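Local coordinates for cytokinesis protein 2 (Saccharomyces cerevisiae, PDB 4WPE) that forms a ring at the division site and mediates the cytoskeletal rearrangements required for cytokinesis, at residues Y245-E248 with Q249-D253. Sequence-based numbering, arbitrary orientation.
Sequences YILE and QTKMD
Thr-250 N and Thr-250 OG1 reach Ile-246 O from opposite sides of its flat carbonyl group, each moderately tilted out of the plane. Thr-250 N is 3.3 Å from Ile-246 O. The hydroxyl, with Thr-250 OG1 3.0 Å from Ile-246 O, stands 22° out of the carbonyl plane. Two hydrogen bonds therefore grip one oxygen. The first torsion of Thr-250 (chi1 -52°) keeps OG1 beside its own backbone N, which turns the hydroxyl back along the helix. The ring of Tyr-245 has a carboxylate oxygen at its edge. Glu-248 OE1 lies in the ring plane, 3.5 Å from Tyr-245 CD1. The other oxygen, Glu-248 OE2, pairs with Arg-92 in a salt bridge and with His-96 in a hydrogen bond. This ties the buried glutamate to helix 76-162.

Backbone bonds run through the turn. Gln-249 N binds Tyr-245 O at 3.1 Å. Lys-251 N binds Leu-247 O at 3.1 Å. Met-252 N binds Glu-248 O at 3.2 Å. CG of the selenomethionine at Met-252 lies beside Glu-248 O.

Lys-251 bends at chi2 (-46°). Its CG lies 3.4 Å from Leu-247 O and in loose contact with Leu-247 CD2. Both side chains also touch helix 76-162, Leu-247 at Ser-95 and Lys-251 at Val-88 and Ala-91. On another side, Gln-249 packs on Gln-249 of the second subunit, and Glu-248 on Tyr-245 of that subunit.

The pattern is that of a regular alpha-helix, with a threonine hydroxyl bonded to the carbonyl four residues back. Here it belongs to helix 170-259, one of the long helices of the dimeric F-BAR domain.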
loop_
_atom_site.group_PDB
_atom_site.type_symbol
_atom_site.label_atom_id
_atom_site.label_comp_id
_atom_site.label_asym_id
_atom_site.label_seq_id
_atom_site.Cartn_x
_atom_site.Cartn_y
_atom_site.Cartn_z
ATOM N N TYR A 245 -9.190 -2.478 -4.621
ATOM C CA TYR A 245 -8.624 -3.706 -5.169
ATOM C C TYR A 245 -9.239 -4.049 -6.524
ATOM O O TYR A 245 -8.555 -4.545 -7.419
ATOM C CB TYR A 245 -8.822 -4.866 -4.188
ATOM C CG TYR A 245 -8.326 -4.577 -2.784
ATOM C CD1 TYR A 245 -7.199 -3.793 -2.570
ATOM C CD2 TYR A 245 -8.992 -5.083 -1.671
ATOM C CE1 TYR A 245 -6.743 -3.524 -1.288
ATOM C CE2 TYR A 245 -8.545 -4.818 -0.385
ATOM C CZ TYR A 245 -7.420 -4.039 -0.201
ATOM O OH TYR A 245 -6.970 -3.771 1.071
ATOM N N ILE A 246 -10.531 -3.779 -6.674
ATOM C CA ILE A 246 -11.220 -4.037 -7.932
ATOM C C ILE A 246 -10.756 -3.038 -8.990
ATOM O O ILE A 246 -10.605 -3.384 -10.164
ATOM C CB ILE A 246 -12.752 -3.978 -7.755
ATOM C CG1 ILE A 246 -13.276 -5.346 -7.314
ATOM C CG2 ILE A 246 -13.440 -3.587 -9.045
ATOM C CD1 ILE A 246 -14.640 -5.302 -6.676
ATOM N N LEU A 247 -10.501 -1.805 -8.565
ATOM C CA LEU A 247 -9.964 -0.787 -9.461
ATOM C C LEU A 247 -8.543 -1.130 -9.895
ATOM O O LEU A 247 -8.214 -1.055 -11.081
ATOM C CB LEU A 247 -9.987 0.591 -8.793
ATOM C CG LEU A 247 -9.189 1.702 -9.482
ATOM C CD1 LEU A 247 -9.989 2.993 -9.503
ATOM C CD2 LEU A 247 -7.847 1.926 -8.790
ATOM N N GLU A 248 -7.707 -1.499 -8.930
ATOM C CA GLU A 248 -6.306 -1.810 -9.202
ATOM C C GLU A 248 -6.175 -2.977 -10.173
ATOM O O GLU A 248 -5.228 -3.042 -10.956
ATOM C CB GLU A 248 -5.560 -2.117 -7.901
ATOM C CG GLU A 248 -5.437 -0.916 -6.972
ATOM C CD GLU A 248 -4.674 -1.223 -5.697
ATOM O OE1 GLU A 248 -5.242 -1.881 -4.795
ATOM O OE2 GLU A 248 -3.505 -0.797 -5.593
ATOM N N GLN A 249 -7.137 -3.893 -10.124
ATOM C CA GLN A 249 -7.147 -5.015 -11.050
ATOM C C GLN A 249 -7.439 -4.539 -12.473
ATOM O O GLN A 249 -6.798 -4.973 -13.427
ATOM C CB GLN A 249 -8.170 -6.067 -10.610
ATOM C CG GLN A 249 -8.418 -7.162 -11.636
ATOM C CD GLN A 249 -9.319 -8.262 -11.111
ATOM O OE1 GLN A 249 -10.118 -8.045 -10.201
ATOM N NE2 GLN A 249 -9.186 -9.457 -11.677
ATOM N N THR A 250 -8.400 -3.629 -12.602
ATOM C CA THR A 250 -8.800 -3.102 -13.902
ATOM C C THR A 250 -7.662 -2.336 -14.568
ATOM O O THR A 250 -7.512 -2.361 -15.790
ATOM C CB THR A 250 -10.027 -2.177 -13.771
ATOM O OG1 THR A 250 -11.065 -2.858 -13.054
ATOM C CG2 THR A 250 -10.553 -1.775 -15.139
ATOM N N LYS A 251 -6.856 -1.662 -13.756
ATOM C CA LYS A 251 -5.745 -0.874 -14.273
ATOM C C LYS A 251 -4.596 -1.761 -14.742
ATOM O O LYS A 251 -3.916 -1.437 -15.714
ATOM C CB LYS A 251 -5.257 0.115 -13.215
ATOM C CG LYS A 251 -6.293 1.161 -12.845
ATOM C CD LYS A 251 -6.940 1.742 -14.091
ATOM C CE LYS A 251 -7.793 2.952 -13.765
ATOM N NZ LYS A 251 -8.518 3.440 -14.971
HETATM N N MSE A 252 -4.381 -2.878 -14.056
HETATM C CA MSE A 252 -3.363 -3.835 -14.478
HETATM C C MSE A 252 -3.854 -4.638 -15.677
HETATM O O MSE A 252 -3.056 -5.199 -16.428
HETATM C CB MSE A 252 -2.976 -4.772 -13.333
HETATM C CG MSE A 252 -2.341 -4.071 -12.147
HETATM SE SE MSE A 252 -0.611 -3.292 -12.588
HETATM C CE MSE A 252 -0.243 -2.357 -10.914
ATOM N N ASP A 253 -5.172 -4.696 -15.853
ATOM C CA ASP A 253 -5.739 -5.276 -17.062
ATOM C C ASP A 253 -5.376 -4.393 -18.247
ATOM O O ASP A 253 -4.958 -4.888 -19.291
ATOM C CB ASP A 253 -7.259 -5.429 -16.954
ATOM C CG ASP A 253 -7.672 -6.702 -16.237
ATOM O OD1 ASP A 253 -6.924 -7.702 -16.307
ATOM O OD2 ASP A 253 -8.752 -6.705 -15.609
#